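Local atomic coordinates of isomaltodextranase (Arthrobacter globiformis, PDB entry 5AWO), a protein that hydrolyses alpha-1,6-glucosidic linkages in dextran-like polysaccharides, releasing successive isomaltose units from the non-reducing chain ends. Residues Ser26-Gly37 with Asn306-Asp314. Residues are numbered along the deposited sequence; the frame is centred on the assembly and turned at random.
Sequences SRNSVFTRSGAG and NGRGQLILD
Arg308 lays one face of its guanidinium under the C-terminal end of helix 30-34, where Gly35 CA sits 3.6 Å above the centre of the plane. The same group works edgewise as well: NH1 reaches Arg33 O at 3.0 Å, nearly in the guanidinium plane, and also gives to a water that bridges to Ser34 O. A bend at chi2 (-46°) curls the chain back, while NH2 turns to Gly371 O. Replacing Arg308 by alanine would remove the group lying against Gly35 and would probably leave Arg33 O and Gly371 O without this donor. Next along the type II turn 307-310, Gly309 N bonds to Thr32 O at 3.2 Å, approaching from above the carbonyl plane. In this family 27 TIM barrel, the short helix that precedes the first barrel strand, 39-42, is thereby tied to the loop entering the seventh, 312-314. In the loop ahead of the helix, Ser26 OG donates to Gly309 O at 2.6 Å, and a water links that hydroxyl to Gln310 NE2. Thr32 straddles the turn, OG1 over Gly309 CA and CG2 3.3 Å from Gln310 O. Ile312, with CG2 anti to the backbone N, sends CD1 toward Thr32 CG2 and the carbonyls of Gly35 and Ala36, and sets CG2 3.8 Å from Gly37 CA. Beside the same turn, Arg33 CG packs on Gly309 CA and its NH1 donates to a lone pair of Asn28 OD1; NH2 and NE continue to Glu549 and Ala551 O.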
loop_
_atom_site.group_PDB
_atom_site.type_symbol
_atom_site.label_atom_id
_atom_site.label_comp_id
_atom_site.label_asym_id
_atom_site.label_seq_id
_atom_site.Cartn_x
_atom_site.Cartn_y
_atom_site.Cartn_z
ATOM N N SER A 26 -8.877 3.104 9.466
ATOM C CA SER A 26 -7.603 3.260 8.763
ATOM C C SER A 26 -7.043 4.654 8.937
ATOM O O SER A 26 -7.785 5.606 9.224
ATOM C CB SER A 26 -7.779 2.943 7.280
ATOM O OG SER A 26 -8.470 3.979 6.593
ATOM N N ARG A 27 -5.733 4.787 8.784
ATOM C CA ARG A 27 -5.082 6.088 8.833
ATOM C C ARG A 27 -5.623 7.030 7.781
ATOM O O ARG A 27 -5.712 8.239 8.010
ATOM C CB ARG A 27 -3.566 5.916 8.675
ATOM C CG ARG A 27 -2.776 7.181 8.390
ATOM C CD ARG A 27 -1.285 6.887 8.434
ATOM N NE ARG A 27 -0.501 7.666 7.505
ATOM C CZ ARG A 27 0.087 8.831 7.752
ATOM N NH1 ARG A 27 0.784 9.415 6.822
ATOM N NH2 ARG A 27 -0.038 9.435 8.948
ATOM N N ASN A 28 -5.962 6.500 6.606
ATOM C CA ASN A 28 -6.735 7.267 5.623
ATOM C C ASN A 28 -6.055 8.555 5.216
ATOM O O ASN A 28 -6.705 9.630 5.087
ATOM C CB ASN A 28 -8.130 7.540 6.255
ATOM C CG ASN A 28 -9.128 8.144 5.302
ATOM O OD1 ASN A 28 -9.253 7.775 4.131
ATOM N ND2 ASN A 28 -9.905 9.091 5.834
ATOM N N SER A 29 -4.747 8.485 4.988
ATOM C CA SER A 29 -3.960 9.663 4.654
ATOM C C SER A 29 -4.072 10.032 3.164
ATOM O O SER A 29 -4.511 9.250 2.340
ATOM C CB SER A 29 -2.497 9.444 4.986
ATOM O OG SER A 29 -1.852 8.761 3.901
ATOM N N VAL A 30 -3.600 11.237 2.833
ATOM C CA VAL A 30 -3.542 11.680 1.463
ATOM C C VAL A 30 -2.717 10.704 0.602
ATOM O O VAL A 30 -2.968 10.562 -0.594
ATOM C CB VAL A 30 -2.991 13.132 1.394
ATOM C CG1 VAL A 30 -1.582 13.256 1.949
ATOM C CG2 VAL A 30 -3.116 13.708 -0.001
ATOM N N PHE A 31 -1.727 10.043 1.204
ATOM C CA PHE A 31 -0.914 9.100 0.432
ATOM C C PHE A 31 -1.721 7.913 -0.072
ATOM O O PHE A 31 -1.689 7.600 -1.278
ATOM C CB PHE A 31 0.260 8.607 1.265
ATOM C CG PHE A 31 1.264 9.678 1.554
ATOM C CD1 PHE A 31 2.220 10.048 0.615
ATOM C CD2 PHE A 31 1.252 10.319 2.780
ATOM C CE1 PHE A 31 3.124 11.056 0.890
ATOM C CE2 PHE A 31 2.160 11.308 3.057
ATOM C CZ PHE A 31 3.095 11.677 2.119
ATOM N N THR A 32 -2.448 7.237 0.795
ATOM C CA THR A 32 -3.206 6.088 0.341
ATOM C C THR A 32 -4.453 6.490 -0.438
ATOM O O THR A 32 -4.965 5.717 -1.244
ATOM C CB THR A 32 -3.623 5.154 1.477
ATOM O OG1 THR A 32 -4.448 5.875 2.406
ATOM C CG2 THR A 32 -2.404 4.564 2.183
ATOM N N ARG A 33 -4.981 7.690 -0.176
ATOM C CA ARG A 33 -6.144 8.147 -0.929
ATOM C C ARG A 33 -5.840 8.620 -2.333
ATOM O O ARG A 33 -6.712 8.590 -3.199
ATOM C CB ARG A 33 -6.820 9.273 -0.134
ATOM C CG ARG A 33 -7.386 8.813 1.191
ATOM C CD ARG A 33 -7.828 9.982 2.077
ATOM N NE ARG A 33 -8.882 10.771 1.441
ATOM C CZ ARG A 33 -10.172 10.455 1.475
ATOM N NH1 ARG A 33 -10.622 9.384 2.111
ATOM N NH2 ARG A 33 -11.032 11.211 0.811
ATOM N N SER A 34 -4.607 9.081 -2.563
ATOM C CA SER A 34 -4.253 9.730 -3.828
ATOM C C SER A 34 -3.787 8.778 -4.923
ATOM O O SER A 34 -3.686 9.209 -6.074
ATOM C CB SER A 34 -3.172 10.808 -3.644
ATOM O OG SER A 34 -3.638 11.849 -2.804
ATOM N N GLY A 35 -3.518 7.525 -4.601
ATOM C CA GLY A 35 -3.000 6.618 -5.624
ATOM C C GLY A 35 -2.194 5.476 -5.076
ATOM O O GLY A 35 -2.399 4.989 -3.957
ATOM N N ALA A 36 -1.223 5.102 -5.911
ATOM C CA ALA A 36 -0.365 3.958 -5.683
ATOM C C ALA A 36 0.889 4.351 -4.922
ATOM O O ALA A 36 1.093 5.505 -4.524
ATOM C CB ALA A 36 -0.006 3.337 -7.015
ATOM N N GLY A 37 1.735 3.362 -4.652
ATOM C CA GLY A 37 2.964 3.612 -3.930
ATOM C C GLY A 37 3.921 4.533 -4.679
ATOM O O GLY A 37 3.791 4.755 -5.886
ATOM N N ASN A 306 -6.263 -3.435 0.454
ATOM C CA ASN A 306 -5.664 -2.410 -0.399
ATOM C C ASN A 306 -6.682 -1.356 -0.848
ATOM O O ASN A 306 -7.858 -1.430 -0.485
ATOM C CB ASN A 306 -4.892 -3.023 -1.563
ATOM C CG ASN A 306 -5.764 -3.493 -2.709
ATOM O OD1 ASN A 306 -6.942 -3.154 -2.829
ATOM N ND2 ASN A 306 -5.151 -4.247 -3.625
ATOM N N GLY A 307 -6.213 -0.352 -1.569
ATOM C CA GLY A 307 -7.080 0.649 -2.199
ATOM C C GLY A 307 -7.134 1.995 -1.505
ATOM O O GLY A 307 -6.534 2.209 -0.461
ATOM N N ARG A 308 -7.876 2.911 -2.104
ATOM C CA ARG A 308 -7.849 4.287 -1.657
ATOM C C ARG A 308 -8.312 4.414 -0.212
ATOM O O ARG A 308 -9.433 4.008 0.129
ATOM C CB ARG A 308 -8.722 5.179 -2.559
ATOM C CG ARG A 308 -8.352 5.155 -4.041
ATOM C CD ARG A 308 -6.858 5.293 -4.309
ATOM N NE ARG A 308 -6.582 5.287 -5.754
ATOM C CZ ARG A 308 -6.523 6.366 -6.537
ATOM N NH1 ARG A 308 -6.675 7.599 -6.051
ATOM N NH2 ARG A 308 -6.270 6.231 -7.828
ATOM N N GLY A 309 -7.421 4.966 0.609
ATOM C CA GLY A 309 -7.639 5.199 2.028
ATOM C C GLY A 309 -7.408 4.022 2.942
ATOM O O GLY A 309 -7.476 4.194 4.148
ATOM N N GLN A 310 -7.102 2.847 2.374
ATOM C CA GLN A 310 -6.772 1.649 3.156
ATOM C C GLN A 310 -5.235 1.539 3.204
ATOM O O GLN A 310 -4.601 2.503 3.573
ATOM C CB GLN A 310 -7.501 0.421 2.587
ATOM C CG GLN A 310 -9.018 0.607 2.519
ATOM C CD GLN A 310 -9.631 0.903 3.887
ATOM O OE1 GLN A 310 -9.329 0.213 4.879
ATOM N NE2 GLN A 310 -10.501 1.922 3.935
ATOM N N LEU A 311 -4.640 0.429 2.754
ATOM C CA LEU A 311 -3.188 0.313 2.748
ATOM C C LEU A 311 -2.658 0.191 1.313
ATOM O O LEU A 311 -3.316 -0.390 0.426
ATOM C CB LEU A 311 -2.745 -0.904 3.538
ATOM C CG LEU A 311 -2.731 -0.729 5.055
ATOM C CD1 LEU A 311 -2.641 -2.070 5.732
ATOM C CD2 LEU A 311 -1.592 0.188 5.470
ATOM N N ILE A 312 -1.476 0.733 1.103
ATOM C CA ILE A 312 -0.661 0.396 -0.064
ATOM C C ILE A 312 0.189 -0.837 0.263
ATOM O O ILE A 312 0.874 -0.879 1.286
ATOM C CB ILE A 312 0.208 1.590 -0.502
ATOM C CG1 ILE A 312 -0.665 2.712 -1.065
ATOM C CG2 ILE A 312 1.232 1.169 -1.559
ATOM C CD1 ILE A 312 -0.026 4.055 -1.141
ATOM N N LEU A 313 0.080 -1.874 -0.557
ATOM C CA LEU A 313 0.870 -3.090 -0.357
ATOM C C LEU A 313 2.259 -2.951 -0.963
ATOM O O LEU A 313 2.414 -2.502 -2.087
ATOM C CB LEU A 313 0.125 -4.296 -0.930
ATOM C CG LEU A 313 -1.323 -4.469 -0.492
ATOM C CD1 LEU A 313 -1.905 -5.764 -1.036
ATOM C CD2 LEU A 313 -1.495 -4.412 1.021
ATOM N N ASP A 314 3.256 -3.330 -0.175
ATOM C CA ASP A 314 4.656 -3.115 -0.490
ATOM C C ASP A 314 5.326 -4.436 -0.805
ATOM O O ASP A 314 5.504 -5.251 0.079
ATOM C CB ASP A 314 5.302 -2.404 0.711
ATOM C CG ASP A 314 6.807 -2.179 0.592
ATOM O OD1 ASP A 314 7.407 -2.436 -0.456
ATOM O OD2 ASP A 314 7.387 -1.714 1.614
HETATM O O HOH W 1 -11.165 3.962 6.143
HETATM O O HOH W 2 -4.541 3.738 6.033
HETATM O O HOH W 3 -5.798 9.065 -8.430
#